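Local structure of pectinesterase A (Erwinia chrysanthemi, 2NTP) at residues A209-I214 with W245-T250; G263-L268 with S299-Y304; T90-A95 with Y134-G139; S163-C168 with G181-N186. The protein hydrolyses the methyl esters of pectin's polygalacturonate chains, releasing methanol and pectate, a first step in the maceration and soft-rotting of plant tissue. All coordinates share one frame; numbering follows the deposited sequence.

Contact 1: A209-I214 with W245-T250; sequences APSTNI and WHPTTT. With ADA (alpha-D-galactopyranuronic acid), chain C; ADA (alpha-D-galactopyranuronic acid), chain B.
Trp245 holds CG anti to its backbone N (chi1 -176°), which carries the indole outward to the bound sugars, while Ser211 sets OG in the crowded position between N and carbonyl carbon, so that the hydroxyl lies beside the benzene half of the indole. Ser211 OG comes to 3.6 Å from Trp245 CE3, and Ser211 CB packs equally close on Pro247 CG. The pyrrolidine of Pro247 folds back over one indole face, its CG above the ring centre. Trp245 N donates to Pro210 O at 3.1 Å, bent to 139° and from above the carbonyl plane. This is the substrate cleft of a right-handed parallel beta-helix, and both Trp245 and Thr248 are substrate-binding residues. The galacturonate of chain C is gripped at its carboxylate: O6B receives Trp245 NE1 at 3.0 Å and the straighter bond from Thr248 N (166°), while O6A takes the hydroxyl of Thr248 OG1 at 2.7 Å. Trp245 NE1 also makes a weak, strongly bent bond to the ring oxygen O5. For the galacturonate of chain B the direction reverses, its O2 donating to Thr248 O at 2.9 Å. At the root of the tryptophan side chain, Ala209 CB lies 3.9 Å from Trp245 CB, and the Ala209 side chain also touches the nucleophile Asp175.

Contact 2: G263-L268 with S299-Y304; sequences GQTVFL and SRFFEY
Arg300 sits at the centre of an inverse gamma turn yet still belongs to the strand: Phe301 N reaches back weakly to Ser299 O, while both backbone polar groups of Arg300 bond across to 263-268. Arg300 N meets Gly263 O at 3.0 Å, nearly along the C=O axis, and Arg300 O receives Thr265 N from above the carbonyl plane, bent to 141°. Next come two nearly straight bonds, Phe302 N to Thr265 O and Phe267 N to Phe302 O, and a shorter but again bent one, Tyr304 N to Phe267 O at 2.8 Å. The two strands run parallel at 7°, the last pair in the ten-strand sheet of the beta-helix. Arg300 bends at chi3 (-77°), laying one guanidinium face over Gln264 CB, 4.0 Å above the plane and toward its rim. Further along the sheet face of Gln264 and Arg300, Val266 CG2 lies at the edge of the Phe302 ring, and Leu268 CD2 is 3.9 Å from Tyr304 CB. On the face of Thr265 and Phe267, the Phe301 ring has Ser299 CB over its centre and turns its edge to Thr265 N, and Glu303 CG lies alongside Phe267 CB. Outside the pair, Arg300 bonds the carbonyls of Gln216, Asn213 and Ile262, and Glu303 pairs with Arg317 and Ser306. The guanidinium thus gathers three backbone oxygens from two loops, which probably stabilises its positive charge.

Contact 3: T90-A95 with Y134-G139; sequences TITISA and YVTKSG
Thr136 lays its CG2 over one face of the Tyr134 ring, 3.5 Å above the plane and toward the rim, and touches Thr92 CG2 at the same 3.5 Å. The two threonines cross at about a right angle, whereas Thr92 and Tyr134 lie side by side, with Thr92 CG2 3.9 Å from Tyr134 CD2. Thr92 and Tyr134 belong to a parallel sheet of the beta-helix, strand 91-93 pairing with 133-135. Its ladder is short, and the last two of its three bonds are nearly straight: Tyr134 N to Ile91 O, Ile93 N to Tyr134 O at 2.7 Å and 173°, and Thr136 N to Ile93 O at 175°, in the carbonyl plane. Strand 48-50 flanks 91-93, and the Tyr134 ring also stacks on Tyr157, close to a bound methyl galacturonate. After the ladder the chain turns: Thr136 to Gly139 is a type I turn, closed by Gly139 N to Thr136 O, and Gly139 CA gives a nearly straight CA-H...O contact to Ala95 O. Thr136 holds OG1 in the crowded position between N and carbonyl carbon (chi1 75°), where it also accepts Ser138 N in an ST turn. That same hydroxyl shares a hydrogen bond with Ser94 OG, the two oxygens 3.1 Å apart.

Contact 4: S163-C168 with G181-N186; sequences SFFSDC and GTALFN
Two neighbouring rungs of the right-handed parallel beta-helix meet here, strand 163-166 beside 182-186 in the ten-strand sheet, their directions 13° apart. Five backbone bonds join them, among them Ser163 N to Thr182 O, Leu184 N to Ser163 O at 172° and Asn186 N to Phe165 O at 2.8 Å; Asp167 N to Asn186 O adds a last one beyond the strand, and there Cys168 is disulfide-bonded to Cys188. On one face Phe165 and Phe185, each with CG anti to the carbonyl carbon, point the same way as near-parallel rings with centroids 4.8 Å apart. The rings are displaced sidelong and share little area, Phe185 CE2 resting over the Phe165 face 3.4 Å from Phe165 CD1. On the other face Phe164, with CG anti to N (chi1 179°), runs alongside Leu184, its CD1 3.7 Å from Leu184 CD2. Farther along, a water links Ser166 OG to Asn186 OD1, to which it donates at 2.8 Å, while Asn186 ND2 bonds Thr223 OG1. Phe165 also stacks on Phe144 of strand 142-145, and strand 156-158 packs on the Phe165 and Phe185 side. Helix 330-334 packs against Phe164 and Leu184, with strand 220-223 flanking 182-186.

Overall arrangement
Along the chain the contacts come in series: contact 3, contact 4, contact 1, then contact 2. Contacts 2 and 4 lie in the same ten-strand parallel sheet, their centres about 15 Å apart, whereas contact 3 belongs to a separate four-strand sheet, its centre about 14 Å from that of contact 4. Contacts 1 and 2 touch directly: Thr212 OG1 bonds Gln264 N, Asn213 O bonds Arg300 NH2, and Pro210 packs on Thr265. Contacts 2 and 3 are the most distant pair, about 24 Å between centres. Contacts 2, 3 and 4 thus pair successive turns of the beta-helix, while contact 1 joins a strand end of it to a loop that lines part of the substrate cleft.

Contact 1: A209-I214 with W245-T250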
loop_
_atom_site.group_PDB
_atom_site.type_symbol
_atom_site.label_atom_id
_atom_site.label_comp_id
_atom_site.label_asym_id
_atom_site.label_seq_id
_atom_site.Cartn_x
_atom_site.Cartn_y
_atom_site.Cartn_z
ATOM N N ALA A 209 2.668 3.251 7.899
ATOM C CA ALA A 209 2.679 2.577 9.195
ATOM C C ALA A 209 3.551 1.333 9.054
ATOM O O ALA A 209 3.038 0.219 8.905
ATOM C CB ALA A 209 1.265 2.222 9.646
ATOM N N PRO A 210 4.883 1.527 9.068
ATOM C CA PRO A 210 5.799 0.400 8.887
ATOM C C PRO A 210 5.864 -0.488 10.125
ATOM O O PRO A 210 5.798 0.012 11.257
ATOM C CB PRO A 210 7.144 1.086 8.646
ATOM C CG PRO A 210 7.044 2.360 9.424
ATOM C CD PRO A 210 5.610 2.798 9.267
ATOM N N SER A 211 5.968 -1.794 9.891
ATOM C CA SER A 211 6.117 -2.787 10.958
ATOM C C SER A 211 7.419 -3.566 10.783
ATOM O O SER A 211 7.561 -4.690 11.281
ATOM C CB SER A 211 4.931 -3.740 10.944
ATOM O OG SER A 211 4.757 -4.290 9.649
ATOM N N THR A 212 8.363 -2.941 10.086
ATOM C CA THR A 212 9.641 -3.542 9.718
ATOM C C THR A 212 10.321 -4.141 10.949
ATOM O O THR A 212 10.505 -3.443 11.943
ATOM C CB THR A 212 10.597 -2.473 9.130
ATOM O OG1 THR A 212 9.851 -1.475 8.416
ATOM C CG2 THR A 212 11.635 -3.112 8.205
ATOM N N ASN A 213 10.683 -5.421 10.884
ATOM C CA ASN A 213 11.450 -6.034 11.971
ATOM C C ASN A 213 12.778 -5.302 12.162
ATOM O O ASN A 213 13.414 -4.898 11.190
ATOM C CB ASN A 213 11.703 -7.517 11.702
ATOM C CG ASN A 213 12.478 -8.191 12.826
ATOM O OD1 ASN A 213 13.694 -8.369 12.731
ATOM N ND2 ASN A 213 11.784 -8.547 13.903
ATOM N N ILE A 214 13.195 -5.142 13.417
ATOM C CA ILE A 214 14.410 -4.389 13.741
ATOM C C ILE A 214 15.671 -4.915 13.029
ATOM O O ILE A 214 16.579 -4.140 12.727
ATOM C CB ILE A 214 14.628 -4.287 15.286
ATOM C CG1 ILE A 214 15.753 -3.297 15.635
ATOM C CG2 ILE A 214 14.857 -5.670 15.904
ATOM C CD1 ILE A 214 15.518 -1.858 15.127
ATOM N N TRP A 245 3.783 0.920 13.440
ATOM C CA TRP A 245 2.864 -0.200 13.606
ATOM C C TRP A 245 3.576 -1.412 14.190
ATOM O O TRP A 245 4.499 -1.960 13.584
ATOM C CB TRP A 245 2.184 -0.560 12.280
ATOM C CG TRP A 245 1.159 -1.648 12.418
ATOM C CD1 TRP A 245 0.279 -1.821 13.452
ATOM C CD2 TRP A 245 0.888 -2.698 11.479
ATOM N NE1 TRP A 245 -0.509 -2.923 13.223
ATOM C CE2 TRP A 245 -0.155 -3.483 12.022
ATOM C CE3 TRP A 245 1.436 -3.060 10.239
ATOM C CZ2 TRP A 245 -0.674 -4.607 11.361
ATOM C CZ3 TRP A 245 0.930 -4.182 9.583
ATOM C CH2 TRP A 245 -0.121 -4.942 10.147
ATOM N N HIS A 246 3.144 -1.809 15.382
ATOM C CA HIS A 246 3.625 -3.027 16.020
ATOM C C HIS A 246 2.475 -4.027 16.005
ATOM O O HIS A 246 1.635 -4.007 16.904
ATOM C CB HIS A 246 4.074 -2.721 17.456
ATOM C CG HIS A 246 5.307 -1.871 17.537
ATOM N ND1 HIS A 246 6.494 -2.333 18.066
ATOM C CD2 HIS A 246 5.542 -0.596 17.141
ATOM C CE1 HIS A 246 7.404 -1.377 18.004
ATOM N NE2 HIS A 246 6.853 -0.313 17.445
ATOM N N PRO A 247 2.412 -4.885 14.963
ATOM C CA PRO A 247 1.228 -5.711 14.736
ATOM C C PRO A 247 0.958 -6.665 15.886
ATOM O O PRO A 247 1.898 -7.181 16.495
ATOM C CB PRO A 247 1.586 -6.506 13.473
ATOM C CG PRO A 247 2.641 -5.723 12.808
ATOM C CD PRO A 247 3.441 -5.135 13.938
ATOM N N THR A 248 -0.322 -6.861 16.191
ATOM C CA THR A 248 -0.722 -7.931 17.098
ATOM C C THR A 248 -0.208 -9.230 16.491
ATOM O O THR A 248 -0.480 -9.538 15.318
ATOM C CB THR A 248 -2.239 -7.968 17.287
ATOM O OG1 THR A 248 -2.681 -6.701 17.788
ATOM C CG2 THR A 248 -2.642 -9.069 18.264
ATOM N N THR A 249 0.561 -9.967 17.289
ATOM C CA THR A 249 1.301 -11.133 16.827
ATOM C C THR A 249 1.211 -12.225 17.889
ATOM O O THR A 249 1.264 -11.932 19.079
ATOM C CB THR A 249 2.779 -10.760 16.561
ATOM O OG1 THR A 249 2.838 -9.714 15.572
ATOM C CG2 THR A 249 3.586 -11.956 16.063
ATOM N N THR A 250 1.047 -13.473 17.450
ATOM C CA THR A 250 1.024 -14.613 18.376
ATOM C C THR A 250 2.442 -15.055 18.732
ATOM O O THR A 250 3.232 -15.443 17.854
ATOM C CB THR A 250 0.195 -15.801 17.823
ATOM O OG1 THR A 250 -1.184 -15.413 17.718
ATOM C CG2 THR A 250 0.294 -17.019 18.751
HETATM C C1 ADA C . -3.806 -2.731 11.926
HETATM C C2 ADA C . -4.528 -3.712 10.994
HETATM C C3 ADA C . -5.521 -4.546 11.797
HETATM C C4 ADA C . -4.815 -5.244 12.960
HETATM C C5 ADA C . -4.109 -4.204 13.832
HETATM C C6 ADA C . -3.363 -4.872 14.950
HETATM O O2 ADA C . -5.229 -3.010 9.961
HETATM O O3 ADA C . -6.187 -5.492 10.951
HETATM O O4 ADA C . -3.843 -6.179 12.476
HETATM O O5 ADA C . -3.204 -3.410 13.042
HETATM O O6B ADA C . -2.129 -4.684 15.048
HETATM O O6A ADA C . -4.017 -5.593 15.742
HETATM C C1 ADA B . -3.938 -7.575 12.823
HETATM C C2 ADA B . -2.587 -8.283 12.713
HETATM C C3 ADA B . -2.131 -8.364 11.254
HETATM C C4 ADA B . -3.227 -8.964 10.366
HETATM C C5 ADA B . -4.528 -8.185 10.564
HETATM C C6 ADA B . -5.656 -8.761 9.751
HETATM O O2 ADA B . -1.632 -7.554 13.486
HETATM O O3 ADA B . -0.909 -9.114 11.149
HETATM O O4 ADA B . -3.469 -10.335 10.712
HETATM O O5 ADA B . -4.892 -8.194 11.953
HETATM O O6B ADA B . -5.450 -9.077 8.559
HETATM O O6A ADA B . -6.766 -8.898 10.304
#

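Contact 2: G263-L268 with S299-Y304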
loop_
_atom_site.group_PDB
_atom_site.type_symbol
_atom_site.label_atom_id
_atom_site.label_comp_id
_atom_site.label_asym_id
_atom_site.label_seq_id
_atom_site.Cartn_x
_atom_site.Cartn_y
_atom_site.Cartn_z
ATOM N N GLY A 263 9.460 -0.066 12.955
ATOM C CA GLY A 263 9.327 0.231 11.533
ATOM C C GLY A 263 10.270 1.283 10.997
ATOM O O GLY A 263 10.712 2.167 11.733
ATOM N N GLN A 264 10.578 1.165 9.708
ATOM C CA GLN A 264 11.384 2.152 9.004
ATOM C C GLN A 264 10.582 2.804 7.887
ATOM O O GLN A 264 9.993 2.111 7.060
ATOM C CB GLN A 264 12.655 1.517 8.422
ATOM C CG GLN A 264 13.522 2.497 7.621
ATOM C CD GLN A 264 14.586 1.796 6.800
ATOM O OE1 GLN A 264 14.343 1.381 5.665
ATOM N NE2 GLN A 264 15.782 1.665 7.374
ATOM N N THR A 265 10.560 4.135 7.886
ATOM C CA THR A 265 10.116 4.906 6.729
ATOM C C THR A 265 11.158 5.980 6.482
ATOM O O THR A 265 11.466 6.773 7.383
ATOM C CB THR A 265 8.745 5.581 6.944
ATOM O OG1 THR A 265 7.750 4.582 7.175
ATOM C CG2 THR A 265 8.352 6.387 5.714
ATOM N N VAL A 266 11.709 5.985 5.269
ATOM C CA VAL A 266 12.688 6.997 4.874
ATOM C C VAL A 266 12.211 7.708 3.611
ATOM O O VAL A 266 11.862 7.055 2.618
ATOM C CB VAL A 266 14.091 6.386 4.653
ATOM C CG1 VAL A 266 15.090 7.477 4.285
ATOM C CG2 VAL A 266 14.558 5.646 5.906
ATOM N N PHE A 267 12.177 9.039 3.674
ATOM C CA PHE A 267 11.859 9.885 2.524
ATOM C C PHE A 267 13.139 10.530 2.022
ATOM O O PHE A 267 13.857 11.162 2.797
ATOM C CB PHE A 267 10.870 10.991 2.904
ATOM C CG PHE A 267 9.481 10.499 3.190
ATOM C CD1 PHE A 267 9.110 10.128 4.481
ATOM C CD2 PHE A 267 8.529 10.418 2.171
ATOM C CE1 PHE A 267 7.823 9.674 4.751
ATOM C CE2 PHE A 267 7.239 9.965 2.433
ATOM C CZ PHE A 267 6.886 9.593 3.727
ATOM N N LEU A 268 13.412 10.381 0.728
ATOM C CA LEU A 268 14.552 11.059 0.107
ATOM C C LEU A 268 14.126 11.873 -1.106
ATOM O O LEU A 268 13.395 11.375 -1.964
ATOM C CB LEU A 268 15.649 10.068 -0.287
ATOM C CG LEU A 268 16.200 9.145 0.802
ATOM C CD1 LEU A 268 15.570 7.764 0.662
ATOM C CD2 LEU A 268 17.714 9.056 0.707
ATOM N N SER A 299 11.611 4.937 16.630
ATOM C CA SER A 299 11.415 4.238 15.363
ATOM C C SER A 299 12.394 4.755 14.309
ATOM O O SER A 299 13.058 5.773 14.523
ATOM C CB SER A 299 9.970 4.413 14.893
ATOM O OG SER A 299 9.067 4.059 15.929
ATOM N N ARG A 300 12.478 4.062 13.175
ATOM C CA ARG A 300 13.457 4.397 12.135
ATOM C C ARG A 300 12.832 5.323 11.094
ATOM O O ARG A 300 12.583 4.933 9.949
ATOM C CB ARG A 300 14.053 3.132 11.505
ATOM C CG ARG A 300 14.871 2.290 12.479
ATOM C CD ARG A 300 15.363 1.006 11.839
ATOM N NE ARG A 300 14.313 -0.006 11.732
ATOM C CZ ARG A 300 14.455 -1.170 11.102
ATOM N NH1 ARG A 300 15.601 -1.474 10.502
ATOM N NH2 ARG A 300 13.450 -2.028 11.061
ATOM N N PHE A 301 12.575 6.555 11.529
ATOM C CA PHE A 301 11.876 7.558 10.731
ATOM C C PHE A 301 12.836 8.675 10.329
ATOM O O PHE A 301 13.312 9.430 11.189
ATOM C CB PHE A 301 10.728 8.164 11.547
ATOM C CG PHE A 301 9.566 7.228 11.815
ATOM C CD1 PHE A 301 9.402 6.036 11.115
ATOM C CD2 PHE A 301 8.596 7.588 12.752
ATOM C CE1 PHE A 301 8.306 5.201 11.370
ATOM C CE2 PHE A 301 7.492 6.765 13.007
ATOM C CZ PHE A 301 7.350 5.569 12.314
ATOM N N PHE A 302 13.122 8.784 9.030
ATOM C CA PHE A 302 14.113 9.754 8.546
ATOM C C PHE A 302 13.713 10.443 7.252
ATOM O O PHE A 302 12.927 9.910 6.469
ATOM C CB PHE A 302 15.473 9.083 8.333
ATOM C CG PHE A 302 16.026 8.413 9.557
ATOM C CD1 PHE A 302 16.686 9.155 10.535
ATOM C CD2 PHE A 302 15.897 7.039 9.728
ATOM C CE1 PHE A 302 17.202 8.531 11.674
ATOM C CE2 PHE A 302 16.407 6.409 10.866
ATOM C CZ PHE A 302 17.059 7.160 11.837
ATOM N N GLU A 303 14.286 11.626 7.033
ATOM C CA GLU A 303 14.145 12.353 5.781
ATOM C C GLU A 303 15.510 12.765 5.242
ATOM O O GLU A 303 16.485 12.873 5.990
ATOM C CB GLU A 303 13.299 13.610 5.971
ATOM C CG GLU A 303 11.824 13.355 6.176
ATOM C CD GLU A 303 11.104 14.610 6.605
ATOM O OE1 GLU A 303 11.008 14.848 7.824
ATOM O OE2 GLU A 303 10.658 15.368 5.720
ATOM N N TYR A 304 15.559 13.004 3.938
ATOM C CA TYR A 304 16.739 13.552 3.302
ATOM C C TYR A 304 16.287 14.498 2.201
ATOM O O TYR A 304 15.630 14.086 1.252
ATOM C CB TYR A 304 17.620 12.437 2.732
ATOM C CG TYR A 304 18.872 12.942 2.040
ATOM C CD1 TYR A 304 19.962 13.412 2.776
ATOM C CD2 TYR A 304 18.967 12.944 0.649
ATOM C CE1 TYR A 304 21.114 13.871 2.141
ATOM C CE2 TYR A 304 20.116 13.399 0.001
ATOM C CZ TYR A 304 21.183 13.861 0.754
ATOM O OH TYR A 304 22.317 14.314 0.113
#

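Contact 3: T90-A95 with Y134-G139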
loop_
_atom_site.group_PDB
_atom_site.type_symbol
_atom_site.label_atom_id
_atom_site.label_comp_id
_atom_site.label_asym_id
_atom_site.label_seq_id
_atom_site.Cartn_x
_atom_site.Cartn_y
_atom_site.Cartn_z
ATOM N N THR A 90 -8.287 -6.298 -2.609
ATOM C CA THR A 90 -8.791 -6.508 -3.968
ATOM C C THR A 90 -7.848 -7.445 -4.722
ATOM O O THR A 90 -8.296 -8.392 -5.371
ATOM C CB THR A 90 -8.983 -5.174 -4.720
ATOM O OG1 THR A 90 -9.969 -4.391 -4.034
ATOM C CG2 THR A 90 -9.450 -5.408 -6.169
ATOM N N ILE A 91 -6.547 -7.178 -4.626
ATOM C CA ILE A 91 -5.534 -8.040 -5.235
ATOM C C ILE A 91 -4.532 -8.485 -4.176
ATOM O O ILE A 91 -4.010 -7.666 -3.417
ATOM C CB ILE A 91 -4.818 -7.344 -6.424
ATOM C CG1 ILE A 91 -5.815 -7.092 -7.563
ATOM C CG2 ILE A 91 -3.621 -8.183 -6.918
ATOM C CD1 ILE A 91 -5.204 -6.468 -8.816
ATOM N N THR A 92 -4.294 -9.792 -4.128
ATOM C CA THR A 92 -3.336 -10.386 -3.201
ATOM C C THR A 92 -2.219 -11.042 -4.013
ATOM O O THR A 92 -2.491 -11.896 -4.854
ATOM C CB THR A 92 -4.029 -11.429 -2.296
ATOM O OG1 THR A 92 -5.060 -10.788 -1.523
ATOM C CG2 THR A 92 -3.030 -12.082 -1.361
ATOM N N ILE A 93 -0.974 -10.628 -3.772
ATOM C CA ILE A 93 0.177 -11.214 -4.470
ATOM C C ILE A 93 0.896 -12.180 -3.542
ATOM O O ILE A 93 1.528 -11.759 -2.564
ATOM C CB ILE A 93 1.184 -10.139 -4.990
ATOM C CG1 ILE A 93 0.482 -9.049 -5.811
ATOM C CG2 ILE A 93 2.323 -10.806 -5.778
ATOM C CD1 ILE A 93 -0.231 -9.543 -7.067
ATOM N N SER A 94 0.774 -13.472 -3.845
ATOM C CA SER A 94 1.377 -14.544 -3.052
ATOM C C SER A 94 2.261 -15.409 -3.946
ATOM O O SER A 94 2.253 -16.642 -3.855
ATOM C CB SER A 94 0.295 -15.405 -2.400
ATOM O OG SER A 94 -0.437 -14.654 -1.447
ATOM N N ALA A 95 2.999 -14.741 -4.826
ATOM C CA ALA A 95 3.912 -15.402 -5.749
ATOM C C ALA A 95 5.099 -14.484 -6.004
ATOM O O ALA A 95 5.068 -13.297 -5.665
ATOM C CB ALA A 95 3.207 -15.728 -7.048
ATOM N N TYR A 134 -2.265 -6.152 -1.663
ATOM C CA TYR A 134 -1.579 -6.817 -0.564
ATOM C C TYR A 134 -0.486 -7.679 -1.170
ATOM O O TYR A 134 -0.768 -8.567 -1.966
ATOM C CB TYR A 134 -2.580 -7.672 0.223
ATOM C CG TYR A 134 -2.040 -8.532 1.359
ATOM C CD1 TYR A 134 -0.885 -8.185 2.064
ATOM C CD2 TYR A 134 -2.730 -9.681 1.759
ATOM C CE1 TYR A 134 -0.421 -8.978 3.119
ATOM C CE2 TYR A 134 -2.278 -10.465 2.804
ATOM C CZ TYR A 134 -1.129 -10.114 3.476
ATOM O OH TYR A 134 -0.691 -10.911 4.515
ATOM N N VAL A 135 0.762 -7.375 -0.825
ATOM C CA VAL A 135 1.885 -8.235 -1.186
ATOM C C VAL A 135 2.214 -9.029 0.069
ATOM O O VAL A 135 2.555 -8.446 1.099
ATOM C CB VAL A 135 3.114 -7.415 -1.668
ATOM C CG1 VAL A 135 4.245 -8.353 -2.107
ATOM C CG2 VAL A 135 2.731 -6.489 -2.814
ATOM N N THR A 136 2.089 -10.355 -0.007
ATOM C CA THR A 136 2.189 -11.207 1.186
ATOM C C THR A 136 3.623 -11.651 1.470
ATOM O O THR A 136 4.542 -11.304 0.735
ATOM C CB THR A 136 1.296 -12.469 1.077
ATOM O OG1 THR A 136 1.892 -13.412 0.173
ATOM C CG2 THR A 136 -0.098 -12.107 0.597
ATOM N N LYS A 137 3.797 -12.440 2.527
ATOM C CA LYS A 137 5.107 -13.019 2.861
ATOM C C LYS A 137 5.683 -13.912 1.756
ATOM O O LYS A 137 6.905 -14.100 1.676
ATOM C CB LYS A 137 5.043 -13.771 4.194
ATOM C CG LYS A 137 4.750 -12.871 5.376
ATOM C CD LYS A 137 5.227 -13.472 6.682
ATOM C CE LYS A 137 5.059 -12.480 7.820
ATOM N NZ LYS A 137 5.827 -12.892 9.024
ATOM N N SER A 138 4.803 -14.435 0.901
ATOM C CA SER A 138 5.171 -15.304 -0.225
ATOM C C SER A 138 5.410 -14.491 -1.489
ATOM O O SER A 138 5.704 -15.035 -2.567
ATOM C CB SER A 138 4.069 -16.333 -0.474
ATOM O OG SER A 138 3.811 -17.083 0.696
ATOM N N GLY A 139 5.243 -13.180 -1.354
ATOM C CA GLY A 139 5.577 -12.253 -2.405
ATOM C C GLY A 139 7.007 -11.807 -2.202
ATOM O O GLY A 139 7.414 -11.416 -1.094
#

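Contact 4: S163-C168 with G181-N186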
loop_
_atom_site.group_PDB
_atom_site.type_symbol
_atom_site.label_atom_id
_atom_site.label_comp_id
_atom_site.label_asym_id
_atom_site.label_seq_id
_atom_site.Cartn_x
_atom_site.Cartn_y
_atom_site.Cartn_z
ATOM N N SER A 163 9.375 -5.155 -2.875
ATOM C CA SER A 163 8.470 -4.650 -3.897
ATOM C C SER A 163 8.987 -3.303 -4.377
ATOM O O SER A 163 9.631 -2.574 -3.622
ATOM C CB SER A 163 7.060 -4.499 -3.339
ATOM O OG SER A 163 7.096 -3.704 -2.174
ATOM N N PHE A 164 8.702 -2.981 -5.631
ATOM C CA PHE A 164 9.150 -1.717 -6.213
ATOM C C PHE A 164 7.983 -1.070 -6.937
ATOM O O PHE A 164 7.312 -1.715 -7.747
ATOM C CB PHE A 164 10.334 -1.957 -7.162
ATOM C CG PHE A 164 10.850 -0.705 -7.840
ATOM C CD1 PHE A 164 11.228 0.412 -7.099
ATOM C CD2 PHE A 164 10.980 -0.663 -9.224
ATOM C CE1 PHE A 164 11.711 1.566 -7.730
ATOM C CE2 PHE A 164 11.468 0.482 -9.868
ATOM C CZ PHE A 164 11.831 1.597 -9.119
ATOM N N PHE A 165 7.731 0.193 -6.604
ATOM C CA PHE A 165 6.644 0.976 -7.177
ATOM C C PHE A 165 7.244 2.174 -7.888
ATOM O O PHE A 165 7.990 2.949 -7.292
ATOM C CB PHE A 165 5.683 1.433 -6.078
ATOM C CG PHE A 165 5.016 0.297 -5.355
ATOM C CD1 PHE A 165 5.679 -0.380 -4.330
ATOM C CD2 PHE A 165 3.726 -0.095 -5.699
ATOM C CE1 PHE A 165 5.070 -1.438 -3.666
ATOM C CE2 PHE A 165 3.101 -1.150 -5.035
ATOM C CZ PHE A 165 3.777 -1.826 -4.020
ATOM N N SER A 166 6.915 2.310 -9.167
ATOM C CA SER A 166 7.551 3.304 -10.023
ATOM C C SER A 166 6.500 4.044 -10.838
ATOM O O SER A 166 5.605 3.414 -11.405
ATOM C CB SER A 166 8.545 2.600 -10.951
ATOM O OG SER A 166 9.071 3.476 -11.934
ATOM N N ASP A 167 6.617 5.373 -10.898
ATOM C CA ASP A 167 5.700 6.219 -11.675
ATOM C C ASP A 167 4.258 5.933 -11.271
ATOM O O ASP A 167 3.376 5.745 -12.116
ATOM C CB ASP A 167 5.895 6.020 -13.191
ATOM C CG ASP A 167 7.341 6.204 -13.634
ATOM O OD1 ASP A 167 8.130 6.874 -12.931
ATOM O OD2 ASP A 167 7.691 5.669 -14.708
ATOM N N CYS A 168 4.032 5.915 -9.964
ATOM C CA CYS A 168 2.795 5.401 -9.422
ATOM C C CYS A 168 1.955 6.482 -8.747
ATOM O O CYS A 168 2.444 7.574 -8.456
ATOM C CB CYS A 168 3.095 4.232 -8.475
ATOM S SG CYS A 168 3.557 4.643 -6.773
ATOM N N GLY A 181 7.284 -5.235 4.769
ATOM C CA GLY A 181 8.056 -5.509 3.555
ATOM C C GLY A 181 9.153 -4.493 3.296
ATOM O O GLY A 181 9.225 -3.439 3.950
ATOM N N THR A 182 10.036 -4.830 2.363
ATOM C CA THR A 182 10.983 -3.868 1.830
ATOM C C THR A 182 10.310 -3.314 0.580
ATOM O O THR A 182 10.194 -4.008 -0.429
ATOM C CB THR A 182 12.330 -4.530 1.475
ATOM O OG1 THR A 182 12.921 -5.082 2.664
ATOM C CG2 THR A 182 13.284 -3.515 0.864
ATOM N N ALA A 183 9.833 -2.078 0.669
ATOM C CA ALA A 183 9.066 -1.486 -0.414
ATOM C C ALA A 183 9.679 -0.154 -0.803
ATOM O O ALA A 183 9.768 0.767 0.017
ATOM C CB ALA A 183 7.599 -1.311 -0.003
ATOM N N LEU A 184 10.121 -0.076 -2.055
ATOM C CA LEU A 184 10.763 1.115 -2.598
ATOM C C LEU A 184 9.804 1.807 -3.557
ATOM O O LEU A 184 9.208 1.159 -4.425
ATOM C CB LEU A 184 12.064 0.735 -3.326
ATOM C CG LEU A 184 12.856 1.837 -4.044
ATOM C CD1 LEU A 184 13.397 2.880 -3.049
ATOM C CD2 LEU A 184 13.998 1.233 -4.848
ATOM N N PHE A 185 9.664 3.121 -3.391
ATOM C CA PHE A 185 8.752 3.920 -4.200
ATOM C C PHE A 185 9.568 5.003 -4.881
ATOM O O PHE A 185 10.269 5.767 -4.208
ATOM C CB PHE A 185 7.665 4.560 -3.319
ATOM C CG PHE A 185 6.861 3.563 -2.530
ATOM C CD1 PHE A 185 7.332 3.061 -1.312
ATOM C CD2 PHE A 185 5.633 3.115 -3.009
ATOM C CE1 PHE A 185 6.591 2.129 -0.594
ATOM C CE2 PHE A 185 4.886 2.187 -2.297
ATOM C CZ PHE A 185 5.363 1.689 -1.090
ATOM N N ASN A 186 9.498 5.059 -6.206
ATOM C CA ASN A 186 10.203 6.100 -6.950
ATOM C C ASN A 186 9.298 6.838 -7.924
ATOM O O ASN A 186 8.562 6.218 -8.696
ATOM C CB ASN A 186 11.420 5.538 -7.685
ATOM C CG ASN A 186 12.251 6.635 -8.345
ATOM O OD1 ASN A 186 12.253 6.778 -9.567
ATOM N ND2 ASN A 186 12.914 7.442 -7.533
HETATM O O HOH W 1 7.240 -5.615 -0.076
HETATM O O HOH W 2 11.219 4.985 -11.417
#